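Local coordinates for protein squalene synthase HpnC (Alicyclobacillus acidocaldarius subsp. acidocaldarius, PDB 4HD1) that probably catalyses the joining of two isoprenoid diphosphates in squalene synthesis, as a member of the squalene/phytoene synthase family, at residues A155-A160 against G227-S232; L142-F147 against P236-Q241; R114-K119 against R182-R187; R52-L57 against R108-N113; A188-F193 against D207-C212. One frame throughout, in Å; residues are numbered along the deposited sequence. Where two conformers were deposited one is given.

From the N terminus, contact 4 closes the first loop, setting helix 41-56 beside helix 104-118. Contact 3 starts farther along that second helix, at 114-119, and closes at the 182-187 loop. Before it does, contacts 2 and 1 open at 142-147 and 155-160, so contact 3 crosses both. Contact 5 then closes a short loop between helix 187-191 and helix 207-227; it lies within the span of contact 1, which in turn lies within that of contact 2. Contacts 1 and 2 adjoin through Leu144 and tie helices 137-146 and 152-172 to the C-terminal part of the chain. Val185 links contact 3 to contact 5, and Leu142 touches Leu109 between contacts 2 and 4.

Contact 1. Residues A155-A160 against G227-S232; sequences ARLSDA and GRRLES
Leu157 and Leu230 pack helix 152-172 against the 3-10 turn that follows helix 207-227, within the all-helical fold of isoprenoid synthases. The apolar part dominates. Leu157 CB lies 3.9 Å from Leu230 CB, and Leu157 CD1 reaches across to the backbone N of Leu230. Leu230 holds CG anti to its own backbone N (chi1 -175°); beyond it, Leu230 CD2 rests 3.7 Å from Ser158 CB, where Leu144 of helix 137-146 also packs. Arg229 contributes aliphatic carbon alone: it runs beside Leu157, pointing the same way, with Arg229 CG 4.1 Å from Leu157 CD1, while its guanidinium runs off from the helix. Salt bridges flank this apolar patch, Arg156 pairing with both Glu153 and Glu226. Backbone contacts form the third group. Lacking a side chain, Gly227 lets its CA come within 4.7 Å of Leu157 CA, and a CA-H...O contact of 3.5 Å joins Gly227 CA to Leu157 O. One turn on, Ala160 CB sits 4.0 Å from Gly227 N.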
# COMPACT_ATOMS: atom_id res chain seq x y z
N ALA A 155 2.14 12.85 7.92
CA ALA A 155 2.21 11.38 7.89
C ALA A 155 0.98 10.76 8.55
O ALA A 155 0.40 9.80 8.03
CB ALA A 155 3.49 10.90 8.56
N ARG A 156 0.58 11.33 9.69
CA ARG A 156 -0.58 10.88 10.45
C ARG A 156 -1.83 10.91 9.57
O ARG A 156 -2.59 9.95 9.53
CB ARG A 156 -0.74 11.74 11.71
CG ARG A 156 -1.75 11.24 12.72
CD ARG A 156 -1.90 12.19 13.91
NE ARG A 156 -2.28 13.56 13.52
CZ ARG A 156 -3.51 13.95 13.18
NH1 ARG A 156 -4.52 13.09 13.15
NH2 ARG A 156 -3.74 15.22 12.86
N LEU A 157 -2.03 12.01 8.86
CA LEU A 157 -3.16 12.17 7.94
C LEU A 157 -3.05 11.24 6.72
O LEU A 157 -4.05 10.69 6.26
CB LEU A 157 -3.26 13.62 7.49
CG LEU A 157 -3.47 14.66 8.60
CD1 LEU A 157 -3.24 16.06 8.05
CD2 LEU A 157 -4.86 14.54 9.21
N SER A 158 -1.82 11.09 6.21
CA SER A 158 -1.55 10.16 5.11
C SER A 158 -1.94 8.73 5.51
O SER A 158 -2.65 8.04 4.76
CB SER A 158 -0.08 10.23 4.70
OG SER A 158 0.28 9.16 3.85
N ASP A 159 -1.51 8.32 6.70
CA ASP A 159 -1.83 6.98 7.22
C ASP A 159 -3.35 6.72 7.27
O ASP A 159 -3.80 5.62 6.91
CB ASP A 159 -1.20 6.75 8.59
CG ASP A 159 0.33 6.79 8.57
OD1 ASP A 159 0.96 6.73 7.48
OD2 ASP A 159 0.90 6.90 9.68
N ALA A 160 -4.13 7.72 7.69
CA ALA A 160 -5.59 7.57 7.70
C ALA A 160 -6.10 7.19 6.31
O ALA A 160 -6.94 6.30 6.17
CB ALA A 160 -6.27 8.84 8.21
N GLY A 227 -8.42 11.82 6.61
CA GLY A 227 -7.29 11.92 5.68
C GLY A 227 -7.34 13.12 4.76
O GLY A 227 -6.32 13.77 4.49
N ARG A 228 -8.55 13.41 4.30
CA ARG A 228 -8.89 14.57 3.47
C ARG A 228 -8.13 15.85 3.80
O ARG A 228 -7.80 16.63 2.92
CB ARG A 228 -10.38 14.84 3.64
CG ARG A 228 -11.11 15.30 2.40
CD ARG A 228 -12.48 15.79 2.81
NE ARG A 228 -13.43 15.82 1.70
CZ ARG A 228 -13.46 16.76 0.76
NH1 ARG A 228 -14.38 16.70 -0.20
NH2 ARG A 228 -12.58 17.76 0.76
N ARG A 229 -7.87 16.07 5.09
CA ARG A 229 -7.21 17.29 5.55
C ARG A 229 -5.82 17.49 4.92
O ARG A 229 -5.39 18.62 4.71
CB ARG A 229 -7.14 17.32 7.09
CG ARG A 229 -6.50 18.57 7.69
CD ARG A 229 -7.34 19.82 7.47
NE ARG A 229 -6.57 21.03 7.79
CZ ARG A 229 -6.80 22.23 7.28
NH1 ARG A 229 -7.80 22.41 6.42
NH2 ARG A 229 -6.04 23.26 7.63
N LEU A 230 -5.14 16.38 4.61
CA LEU A 230 -3.82 16.42 3.98
C LEU A 230 -3.83 17.17 2.63
O LEU A 230 -2.86 17.85 2.26
CB LEU A 230 -3.27 14.99 3.82
CG LEU A 230 -1.85 14.80 3.28
CD1 LEU A 230 -0.83 15.59 4.09
CD2 LEU A 230 -1.46 13.33 3.18
N GLU A 231 -4.95 17.07 1.92
CA GLU A 231 -5.11 17.77 0.65
C GLU A 231 -4.91 19.29 0.74
O GLU A 231 -4.60 19.93 -0.26
CB GLU A 231 -6.47 17.44 0.01
CG GLU A 231 -6.56 15.99 -0.43
CD GLU A 231 -7.99 15.51 -0.64
OE1 GLU A 231 -8.89 16.34 -0.91
OE2 GLU A 231 -8.21 14.28 -0.55
N SER A 232 -5.06 19.87 1.93
CA SER A 232 -4.85 21.31 2.10
C SER A 232 -3.43 21.68 2.54
O SER A 232 -3.13 22.85 2.76
CB SER A 232 -5.84 21.89 3.11
OG SER A 232 -7.16 21.50 2.81

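Contact 2. Residues L142-F147 against P236-Q241; sequences LVLGIF and PRLARQ
Leu238 CB stands over the centre of the Phe147 ring, 3.7 Å from its centroid and 7° off the normal, a CH-pi contact that forms the tight heart of this junction between the end of helix 137-146 and the start of helix 236-257. Leu238 keeps CG anti to its backbone N (chi1 179°), and its two methyls spread from there to different neighbours. Leu238 CD2 lies 3.7 Å from Phe147 CG and also meets Leu144, with 4.0 Å between Leu144 CD2 and Leu238 CD2 as the two side chains cross at about a right angle. The other methyl touches Val143, with 3.7 Å between Leu238 CD1 and Val143 CG1. The solvent side is looser: exposed Arg237 brings only CB near the ring, 4.4 Å from Phe147 CE1, and turns its guanidinium away to hydrogen-bond the carbonyl of Phe35. Pro37 and Leu40 also pack on Phe147. An alanine in place of Phe147 would keep CB beside Leu238 CD2 but would probably open a gap beneath Leu238 CB and let the leucine shift. With side-chain contacts made almost wholly by carbon, and no polar pair between the segments, cohesion rests on close fit and dispersion.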
# COMPACT_ATOMS: atom_id res chain seq x y z
N LEU A 142 6.35 7.57 1.93
CA LEU A 142 7.36 7.74 0.89
C LEU A 142 6.92 8.75 -0.18
O LEU A 142 7.74 9.54 -0.66
CB LEU A 142 7.73 6.40 0.26
CG LEU A 142 8.40 5.37 1.19
CD1 LEU A 142 8.52 4.01 0.53
CD2 LEU A 142 9.76 5.86 1.69
N VAL A 143 5.64 8.72 -0.54
CA VAL A 143 5.08 9.69 -1.48
C VAL A 143 5.21 11.12 -0.93
O VAL A 143 5.64 12.03 -1.66
CB VAL A 143 3.62 9.34 -1.87
CG1 VAL A 143 2.91 10.53 -2.52
CG2 VAL A 143 3.60 8.12 -2.79
N LEU A 144 4.86 11.32 0.35
CA LEU A 144 5.07 12.62 1.00
C LEU A 144 6.54 13.00 0.94
O LEU A 144 6.88 14.15 0.65
CB LEU A 144 4.59 12.60 2.46
CG LEU A 144 3.09 12.53 2.73
CD1 LEU A 144 2.84 12.39 4.23
CD2 LEU A 144 2.38 13.76 2.17
N GLY A 145 7.40 12.02 1.22
CA GLY A 145 8.85 12.19 1.18
C GLY A 145 9.34 12.69 -0.16
O GLY A 145 10.18 13.61 -0.22
N ILE A 146 8.81 12.11 -1.24
CA ILE A 146 9.20 12.49 -2.60
C ILE A 146 8.85 13.96 -2.87
O ILE A 146 9.64 14.68 -3.49
CB ILE A 146 8.61 11.55 -3.67
CG1 ILE A 146 9.23 10.14 -3.54
CG2 ILE A 146 8.83 12.10 -5.08
CD1 ILE A 146 8.58 9.08 -4.41
N PHE A 147 7.71 14.40 -2.36
CA PHE A 147 7.23 15.78 -2.53
C PHE A 147 7.75 16.79 -1.50
O PHE A 147 7.35 17.95 -1.54
CB PHE A 147 5.70 15.80 -2.51
CG PHE A 147 5.06 15.48 -3.83
CD1 PHE A 147 4.78 16.49 -4.74
CD2 PHE A 147 4.74 14.16 -4.17
CE1 PHE A 147 4.19 16.21 -5.97
CE2 PHE A 147 4.15 13.87 -5.39
CZ PHE A 147 3.88 14.89 -6.29
N PRO A 236 -0.26 21.51 -4.91
CA PRO A 236 -1.52 21.17 -5.62
C PRO A 236 -1.46 19.88 -6.47
O PRO A 236 -2.45 19.16 -6.57
CB PRO A 236 -1.81 22.40 -6.49
CG PRO A 236 -0.82 23.46 -6.12
CD PRO A 236 0.11 22.94 -5.06
N ARG A 237 -0.30 19.60 -7.07
CA ARG A 237 -0.12 18.35 -7.81
C ARG A 237 -0.30 17.12 -6.91
O ARG A 237 -1.02 16.19 -7.26
CB ARG A 237 1.25 18.33 -8.49
CG ARG A 237 1.42 19.36 -9.59
CD ARG A 237 1.11 18.75 -10.94
NE ARG A 237 2.03 19.22 -11.97
CZ ARG A 237 2.44 18.48 -13.00
NH1 ARG A 237 2.02 17.23 -13.14
NH2 ARG A 237 3.28 19.00 -13.89
N LEU A 238 0.35 17.12 -5.74
CA LEU A 238 0.13 16.04 -4.78
C LEU A 238 -1.31 16.05 -4.23
O LEU A 238 -1.90 14.98 -4.03
CB LEU A 238 1.16 16.08 -3.63
CG LEU A 238 1.04 15.01 -2.52
CD1 LEU A 238 0.97 13.60 -3.08
CD2 LEU A 238 2.19 15.13 -1.53
N ALA A 239 -1.87 17.23 -4.03
CA ALA A 239 -3.24 17.34 -3.51
C ALA A 239 -4.24 16.64 -4.42
O ALA A 239 -5.06 15.85 -3.95
CB ALA A 239 -3.63 18.81 -3.28
N ARG A 240 -4.16 16.90 -5.73
CA ARG A 240 -5.07 16.27 -6.69
C ARG A 240 -4.87 14.75 -6.76
O ARG A 240 -5.84 14.00 -6.93
CB ARG A 240 -4.92 16.89 -8.07
CG ARG A 240 -5.30 18.36 -8.14
CD ARG A 240 -5.38 18.87 -9.57
NE ARG A 240 -4.76 20.18 -9.70
CZ ARG A 240 -3.59 20.42 -10.31
NH1 ARG A 240 -2.91 19.42 -10.88
NH2 ARG A 240 -3.11 21.65 -10.35
N GLN A 241 -3.62 14.30 -6.63
CA GLN A 241 -3.31 12.87 -6.60
C GLN A 241 -4.00 12.22 -5.40
O GLN A 241 -4.66 11.19 -5.54
CB GLN A 241 -1.80 12.63 -6.54
CG GLN A 241 -1.37 11.23 -6.94
CD GLN A 241 -1.63 10.95 -8.41
OE1 GLN A 241 -0.91 11.45 -9.29
NE2 GLN A 241 -2.66 10.17 -8.69

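Contact 3. Residues R114-K119 against R182-R187; sequences RRDQRK and RIYVPR
Asp116 and Arg182 stack flat on each other, carboxylate and guanidinium planes 5° apart, with Asp116 OD2 above the centre of the guanidinium at 3.7 Å from Arg182 CZ. The long salt bridge between Asp116 OD1 and Arg182 NH1, 3.6 Å, is therefore one of charge alone, no N-H pointing at the oxygen. The N-H groups are spent in the guanidinium plane instead, where both terminal nitrogens grip the main-chain oxygen of the same residue. Arg182 NH1 approaches Asp116 O at 2.6 Å in the carbonyl plane, on a lone pair; Arg182 NH2, 2.8 Å from Asp116 O, comes from above that plane. Lys119 O lies 2.8 Å from Arg182 NH1. In this all-alpha terpenoid synthase fold the loop before helix 187-191 is thus fastened to the C-terminal end of helix 104-118. The Arg182 chain is extended from CG to NE, CD standing anti to CA (chi2 165°), which carries the guanidinium out to the helix end. Tyr184 comes to Asp116 at about a right angle, yet ring and carboxylate are nearly coplanar, 16° apart. Tyr184 OH donates to Asp116 OD1 over 3.1 Å, and the carboxylate oxygen accepts with its syn lone pair. The same tyrosine ring stacks on His170.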
# COMPACT_ATOMS: atom_id res chain seq x y z
N ARG A 114 6.36 -10.47 5.77
CA ARG A 114 6.50 -11.41 6.88
C ARG A 114 5.21 -11.51 7.70
O ARG A 114 4.88 -12.59 8.19
CB ARG A 114 7.66 -11.02 7.81
CG ARG A 114 9.01 -10.92 7.13
CD ARG A 114 10.12 -10.68 8.14
NE ARG A 114 11.42 -10.46 7.49
CZ ARG A 114 12.03 -9.27 7.41
NH1 ARG A 114 11.48 -8.18 7.94
NH2 ARG A 114 13.20 -9.18 6.80
N ARG A 115 4.50 -10.39 7.85
CA ARG A 115 3.22 -10.36 8.56
C ARG A 115 2.17 -11.19 7.82
O ARG A 115 1.40 -11.91 8.44
CB ARG A 115 2.70 -8.93 8.76
CG ARG A 115 3.72 -7.95 9.29
CD ARG A 115 3.95 -8.09 10.78
NE ARG A 115 3.03 -7.23 11.52
CZ ARG A 115 3.36 -6.55 12.61
NH1 ARG A 115 4.60 -6.62 13.09
NH2 ARG A 115 2.46 -5.80 13.21
N ASP A 116 2.17 -11.07 6.49
CA ASP A 116 1.25 -11.82 5.64
C ASP A 116 1.54 -13.33 5.69
O ASP A 116 0.61 -14.13 5.56
CB ASP A 116 1.32 -11.31 4.20
CG ASP A 116 -0.05 -11.09 3.57
OD1 ASP A 116 -0.98 -10.61 4.26
OD2 ASP A 116 -0.20 -11.37 2.37
N GLN A 117 2.80 -13.71 5.89
CA GLN A 117 3.18 -15.12 6.02
C GLN A 117 2.55 -15.76 7.25
O GLN A 117 2.10 -16.91 7.20
CB GLN A 117 4.70 -15.28 6.13
CG GLN A 117 5.46 -15.24 4.81
CD GLN A 117 6.96 -15.11 5.00
OE1 GLN A 117 7.60 -15.94 5.66
NE2 GLN A 117 7.54 -14.06 4.43
N ARG A 118 2.52 -15.01 8.35
CA ARG A 118 2.16 -15.56 9.65
C ARG A 118 0.69 -15.39 10.06
O ARG A 118 0.25 -15.97 11.05
CB ARG A 118 3.10 -15.03 10.74
CG ARG A 118 3.08 -13.52 10.96
CD ARG A 118 3.89 -13.14 12.19
NE ARG A 118 5.33 -13.24 11.96
CZ ARG A 118 6.15 -12.20 11.80
NH1 ARG A 118 7.45 -12.40 11.60
NH2 ARG A 118 5.69 -10.95 11.84
N LYS A 119 -0.07 -14.62 9.29
CA LYS A 119 -1.48 -14.41 9.60
C LYS A 119 -2.41 -14.68 8.42
O LYS A 119 -2.26 -14.11 7.34
CB LYS A 119 -1.73 -13.02 10.18
CG LYS A 119 -1.23 -12.85 11.60
CD LYS A 119 -1.93 -11.71 12.31
CE LYS A 119 -1.35 -11.55 13.71
NZ LYS A 119 -2.28 -10.84 14.63
N ARG A 182 -7.16 -16.68 3.07
CA ARG A 182 -7.10 -15.56 4.01
C ARG A 182 -8.43 -14.86 4.23
O ARG A 182 -9.21 -14.68 3.30
CB ARG A 182 -6.11 -14.51 3.52
CG ARG A 182 -4.68 -14.98 3.45
CD ARG A 182 -3.84 -14.04 2.62
NE ARG A 182 -2.51 -14.60 2.43
CZ ARG A 182 -1.58 -14.64 3.38
NH1 ARG A 182 -1.82 -14.13 4.58
NH2 ARG A 182 -0.40 -15.19 3.12
N ILE A 183 -8.66 -14.46 5.47
CA ILE A 183 -9.78 -13.61 5.82
C ILE A 183 -9.28 -12.42 6.64
O ILE A 183 -8.63 -12.60 7.68
CB ILE A 183 -10.88 -14.37 6.59
CG1 ILE A 183 -11.31 -15.62 5.81
CG2 ILE A 183 -12.07 -13.45 6.86
CD1 ILE A 183 -12.16 -16.61 6.60
N TYR A 184 -9.59 -11.22 6.16
CA TYR A 184 -9.16 -9.97 6.79
C TYR A 184 -10.23 -9.36 7.69
O TYR A 184 -9.92 -8.50 8.52
CB TYR A 184 -8.69 -8.97 5.73
CG TYR A 184 -7.41 -9.39 5.05
CD1 TYR A 184 -6.17 -9.19 5.68
CD2 TYR A 184 -7.42 -10.01 3.81
CE1 TYR A 184 -4.98 -9.59 5.07
CE2 TYR A 184 -6.24 -10.40 3.19
CZ TYR A 184 -5.02 -10.19 3.82
OH TYR A 184 -3.85 -10.58 3.22
N VAL A 185 -11.48 -9.79 7.52
CA VAL A 185 -12.57 -9.32 8.37
C VAL A 185 -12.25 -9.74 9.81
O VAL A 185 -12.03 -10.91 10.06
CB VAL A 185 -13.94 -9.89 7.95
CG1 VAL A 185 -15.05 -9.23 8.75
CG2 VAL A 185 -14.18 -9.66 6.47
N PRO A 186 -12.18 -8.77 10.74
CA PRO A 186 -11.83 -9.12 12.13
C PRO A 186 -12.83 -10.07 12.78
O PRO A 186 -14.05 -9.92 12.58
CB PRO A 186 -11.81 -7.76 12.83
CG PRO A 186 -11.55 -6.77 11.75
CD PRO A 186 -12.29 -7.31 10.56
N ARG A 187 -12.31 -11.02 13.56
CA ARG A 187 -13.11 -12.06 14.21
C ARG A 187 -14.11 -11.47 15.22
O ARG A 187 -15.26 -11.91 15.28
CB ARG A 187 -12.20 -13.09 14.89
CG ARG A 187 -12.74 -14.52 14.89
CD ARG A 187 -11.93 -15.46 15.78
NE ARG A 187 -11.08 -16.38 15.02
CZ ARG A 187 -9.90 -16.04 14.50
NH1 ARG A 187 -9.44 -14.80 14.64
NH2 ARG A 187 -9.20 -16.94 13.82

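Contact 4. Residues R52-L57 against R108-N113; sequences RGVDDL and RLIEAN
Val54 CG1 and Asn113 CG each stand anti to their own backbone N (chi1 -168° and -171°), and the two side chains run antiparallel past one another between helix 41-56 and helix 104-118. Val54 CG1 presses against the backbone of the second helix, 3.4 Å from Leu109 O, and touches the root of the asparagine, with 3.9 Å between Val54 CG1 and Asn113 CB. The other methyl faces Ile110 more loosely, Val54 CG2 lying 4.3 Å from Ile110 CG1. At the far end of Asn113 the amide nitrogen meets carbonyls at the C-terminal end of helix 41-56, that of Val54 in the last turn and that of Leu57 just beyond it: a weak hydrogen bond of 3.0 Å runs from Asn113 ND2 to Leu57 O, and Val54 O is 3.1 Å from Asn113 ND2. Asn113 OD1 takes hydrogen bonds from Arg65 and Gln117, which probably fix which way round the amide sits. Helix 65-81 covers the contact, Tyr72 packing on Val54 and Leu69 on Asn113. The segment axes run nearly parallel, 9.6 Å apart at a crossing angle of -16°. Asp55 and Asp56, which take no part in the contact, belong to an aspartate-rich sequence that in relatives binds the magnesium ions of the diphosphate; the contact lies at the helix end that carries this sequence, consistent with an isoprenoid synthase fold.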
# COMPACT_ATOMS: atom_id res chain seq x y z
N ARG A 52 7.47 -3.74 -5.95
CA ARG A 52 7.34 -4.89 -6.83
C ARG A 52 8.25 -6.03 -6.35
O ARG A 52 7.84 -7.19 -6.33
CB ARG A 52 7.66 -4.53 -8.28
CG ARG A 52 7.58 -5.71 -9.25
CD ARG A 52 8.63 -5.62 -10.35
NE ARG A 52 8.82 -6.91 -11.02
CZ ARG A 52 8.34 -7.23 -12.22
NH1 ARG A 52 7.64 -6.35 -12.93
NH2 ARG A 52 8.58 -8.44 -12.72
N GLY A 53 9.47 -5.68 -5.96
CA GLY A 53 10.44 -6.64 -5.45
C GLY A 53 9.93 -7.37 -4.22
O GLY A 53 10.13 -8.58 -4.10
N VAL A 54 9.27 -6.65 -3.32
CA VAL A 54 8.67 -7.28 -2.13
C VAL A 54 7.47 -8.16 -2.52
O VAL A 54 7.31 -9.26 -1.98
CB VAL A 54 8.27 -6.25 -1.04
CG1 VAL A 54 7.94 -6.97 0.27
CG2 VAL A 54 9.37 -5.23 -0.81
N ASP A 55 6.64 -7.68 -3.45
CA ASP A 55 5.51 -8.47 -3.95
C ASP A 55 5.94 -9.82 -4.52
O ASP A 55 5.34 -10.84 -4.20
CB ASP A 55 4.72 -7.69 -5.01
CG ASP A 55 3.88 -6.56 -4.42
OD1 ASP A 55 3.78 -6.45 -3.18
OD2 ASP A 55 3.30 -5.78 -5.22
N ASP A 56 6.98 -9.80 -5.36
CA ASP A 56 7.48 -11.01 -6.02
C ASP A 56 7.94 -12.11 -5.05
O ASP A 56 7.98 -13.29 -5.40
CB ASP A 56 8.62 -10.66 -6.98
CG ASP A 56 8.13 -10.02 -8.26
OD1 ASP A 56 6.91 -9.85 -8.43
OD2 ASP A 56 8.98 -9.69 -9.11
N LEU A 57 8.28 -11.71 -3.83
CA LEU A 57 8.64 -12.66 -2.78
C LEU A 57 7.42 -13.01 -1.92
O LEU A 57 7.54 -13.21 -0.70
CB LEU A 57 9.81 -12.11 -1.94
CG LEU A 57 11.10 -11.72 -2.71
CD1 LEU A 57 12.09 -11.02 -1.79
CD2 LEU A 57 11.77 -12.94 -3.38
N ARG A 108 9.42 -1.46 6.70
CA ARG A 108 8.05 -1.85 7.05
C ARG A 108 7.34 -2.59 5.93
O ARG A 108 6.58 -3.52 6.17
CB ARG A 108 7.24 -0.65 7.53
CG ARG A 108 7.60 -0.28 8.95
CD ARG A 108 6.76 0.86 9.48
NE ARG A 108 6.92 0.96 10.93
CZ ARG A 108 6.39 1.92 11.68
NH1 ARG A 108 5.65 2.88 11.13
NH2 ARG A 108 6.60 1.93 12.99
N LEU A 109 7.61 -2.18 4.70
CA LEU A 109 7.06 -2.86 3.53
C LEU A 109 7.60 -4.28 3.41
O LEU A 109 6.87 -5.18 2.98
CB LEU A 109 7.36 -2.07 2.26
CG LEU A 109 6.49 -0.83 2.10
CD1 LEU A 109 7.13 0.14 1.12
CD2 LEU A 109 5.07 -1.22 1.67
N ILE A 110 8.87 -4.45 3.78
CA ILE A 110 9.52 -5.76 3.84
C ILE A 110 8.87 -6.60 4.93
O ILE A 110 8.54 -7.77 4.70
CB ILE A 110 11.05 -5.62 4.07
CG1 ILE A 110 11.74 -5.14 2.78
CG2 ILE A 110 11.66 -6.94 4.54
CD1 ILE A 110 13.19 -4.77 2.94
N GLU A 111 8.67 -6.00 6.10
CA GLU A 111 8.01 -6.64 7.23
C GLU A 111 6.56 -7.01 6.93
O GLU A 111 6.07 -8.02 7.43
CB GLU A 111 8.11 -5.75 8.48
CG GLU A 111 7.39 -6.25 9.73
CD GLU A 111 8.07 -7.43 10.40
OE1 GLU A 111 9.14 -7.88 9.93
OE2 GLU A 111 7.52 -7.92 11.42
N ALA A 112 5.88 -6.22 6.10
CA ALA A 112 4.49 -6.50 5.71
C ALA A 112 4.35 -7.89 5.11
O ALA A 112 3.38 -8.60 5.38
CB ALA A 112 3.98 -5.45 4.74
N ASN A 113 5.33 -8.27 4.29
CA ASN A 113 5.39 -9.60 3.68
C ASN A 113 5.52 -10.70 4.75
O ASN A 113 4.86 -11.74 4.66
CB ASN A 113 6.54 -9.64 2.67
CG ASN A 113 6.54 -10.92 1.84
OD1 ASN A 113 6.77 -12.01 2.36
ND2 ASN A 113 6.32 -10.77 0.54

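Contact 5. Residues A188-F193 against D207-C212; sequences ADLEQF and DGVRRC
Gly208 meets the backbone and CB of Phe193, its CA 3.4 Å from Phe193 O, a closeness that leaves no room for a beta carbon. Val209 points away and adds only a loose touch, with Val209 CG2 4.4 Å from Leu190 CD2. Arg211 lays its aliphatic part on the aromatic ring: Arg211 CB lies 3.8 Å from the Phe193 ring centroid in a CH-pi contact, offset toward the rim, and Arg211 CD is 3.7 Å from Phe193 CD1. The guanidinium extends beyond the ring; Gln192 lies over the opposite face. Replacing Phe193 by an alanine would probably leave the Arg211 chain free to turn and open a gap beside Cys212. Last comes Cys212, whose SG, anti to the backbone N (chi1 176°), sits 3.5 Å from Asp189 O and 3.8 Å from Leu190 CD2. Asp189 turns its carboxylate to a salt bridge with Arg219. Short helix 187-191 and the residues after it thus pack on the first turns of helix 207-227, with helix 197-201 in the connection between them, in an all-helical fold.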
# COMPACT_ATOMS: atom_id res chain seq x y z
N ALA A 188 -13.67 -10.48 15.99
CA ALA A 188 -14.50 -9.83 17.01
C ALA A 188 -15.63 -8.99 16.42
O ALA A 188 -16.72 -8.92 16.99
CB ALA A 188 -13.64 -9.00 17.95
N ASP A 189 -15.37 -8.36 15.27
CA ASP A 189 -16.38 -7.55 14.59
C ASP A 189 -17.48 -8.41 13.97
O ASP A 189 -18.62 -7.96 13.82
CB ASP A 189 -15.76 -6.64 13.53
CG ASP A 189 -14.75 -5.66 14.12
OD1 ASP A 189 -14.67 -5.53 15.35
OD2 ASP A 189 -14.03 -5.02 13.33
N LEU A 190 -17.13 -9.65 13.60
CA LEU A 190 -18.13 -10.61 13.13
C LEU A 190 -18.96 -11.13 14.29
O LEU A 190 -20.19 -11.23 14.18
CB LEU A 190 -17.47 -11.77 12.39
CG LEU A 190 -17.10 -11.49 10.93
CD1 LEU A 190 -16.12 -12.53 10.41
CD2 LEU A 190 -18.35 -11.43 10.05
N GLU A 191 -18.30 -11.45 15.39
CA GLU A 191 -18.96 -11.97 16.59
C GLU A 191 -19.83 -10.92 17.28
O GLU A 191 -20.84 -11.26 17.90
CB GLU A 191 -17.94 -12.54 17.57
CG GLU A 191 -17.33 -13.85 17.11
CD GLU A 191 -16.11 -14.25 17.91
OE1 GLU A 191 -15.42 -13.35 18.45
OE2 GLU A 191 -15.82 -15.47 17.99
N GLN A 192 -19.44 -9.65 17.16
CA GLN A 192 -20.22 -8.54 17.71
C GLN A 192 -21.64 -8.54 17.16
O GLN A 192 -22.58 -8.14 17.85
CB GLN A 192 -19.55 -7.20 17.41
CG GLN A 192 -20.15 -6.03 18.17
CD GLN A 192 -20.15 -4.75 17.36
OE1 GLN A 192 -19.13 -4.35 16.80
NE2 GLN A 192 -21.30 -4.09 17.30
N PHE A 193 -21.80 -9.00 15.92
CA PHE A 193 -23.12 -9.10 15.29
C PHE A 193 -23.62 -10.55 15.17
O PHE A 193 -24.46 -10.85 14.32
CB PHE A 193 -23.12 -8.41 13.93
CG PHE A 193 -22.82 -6.94 14.00
CD1 PHE A 193 -23.79 -6.03 14.41
CD2 PHE A 193 -21.56 -6.46 13.66
CE1 PHE A 193 -23.51 -4.68 14.48
CE2 PHE A 193 -21.27 -5.11 13.73
CZ PHE A 193 -22.25 -4.21 14.13
N ASP A 207 -27.31 -11.52 8.07
CA ASP A 207 -27.49 -10.18 8.61
C ASP A 207 -26.30 -9.72 9.45
O ASP A 207 -25.93 -8.55 9.43
CB ASP A 207 -28.79 -10.08 9.42
CG ASP A 207 -29.99 -9.70 8.56
OD1 ASP A 207 -29.80 -9.08 7.49
OD2 ASP A 207 -31.13 -10.01 8.96
N GLY A 208 -25.70 -10.66 10.18
CA GLY A 208 -24.50 -10.39 10.97
C GLY A 208 -23.32 -10.02 10.09
O GLY A 208 -22.62 -9.04 10.36
N VAL A 209 -23.12 -10.80 9.03
CA VAL A 209 -22.09 -10.54 8.03
C VAL A 209 -22.24 -9.14 7.43
O VAL A 209 -21.29 -8.37 7.41
CB VAL A 209 -22.09 -11.62 6.92
CG1 VAL A 209 -21.24 -11.18 5.72
CG2 VAL A 209 -21.58 -12.94 7.46
N ARG A 210 -23.46 -8.83 6.97
CA ARG A 210 -23.75 -7.54 6.34
C ARG A 210 -23.54 -6.35 7.27
O ARG A 210 -23.04 -5.31 6.85
CB ARG A 210 -25.18 -7.54 5.77
CG ARG A 210 -25.34 -8.40 4.53
CD ARG A 210 -26.81 -8.62 4.19
NE ARG A 210 -26.98 -9.50 3.04
CZ ARG A 210 -27.16 -9.10 1.78
NH1 ARG A 210 -27.21 -7.80 1.49
NH2 ARG A 210 -27.31 -9.99 0.81
N ARG A 211 -23.91 -6.52 8.54
CA ARG A 211 -23.69 -5.49 9.56
C ARG A 211 -22.21 -5.31 9.90
O ARG A 211 -21.78 -4.21 10.21
CB ARG A 211 -24.48 -5.80 10.83
CG ARG A 211 -25.95 -5.42 10.74
CD ARG A 211 -26.67 -5.63 12.07
NE ARG A 211 -28.07 -5.22 11.98
CZ ARG A 211 -29.07 -6.00 11.61
NH1 ARG A 211 -28.86 -7.27 11.27
NH2 ARG A 211 -30.31 -5.51 11.56
N CYS A 212 -21.45 -6.40 9.85
CA CYS A 212 -20.01 -6.34 10.09
C CYS A 212 -19.27 -5.61 8.97
O CYS A 212 -18.40 -4.78 9.24
CB CYS A 212 -19.43 -7.74 10.27
SG CYS A 212 -17.64 -7.72 10.46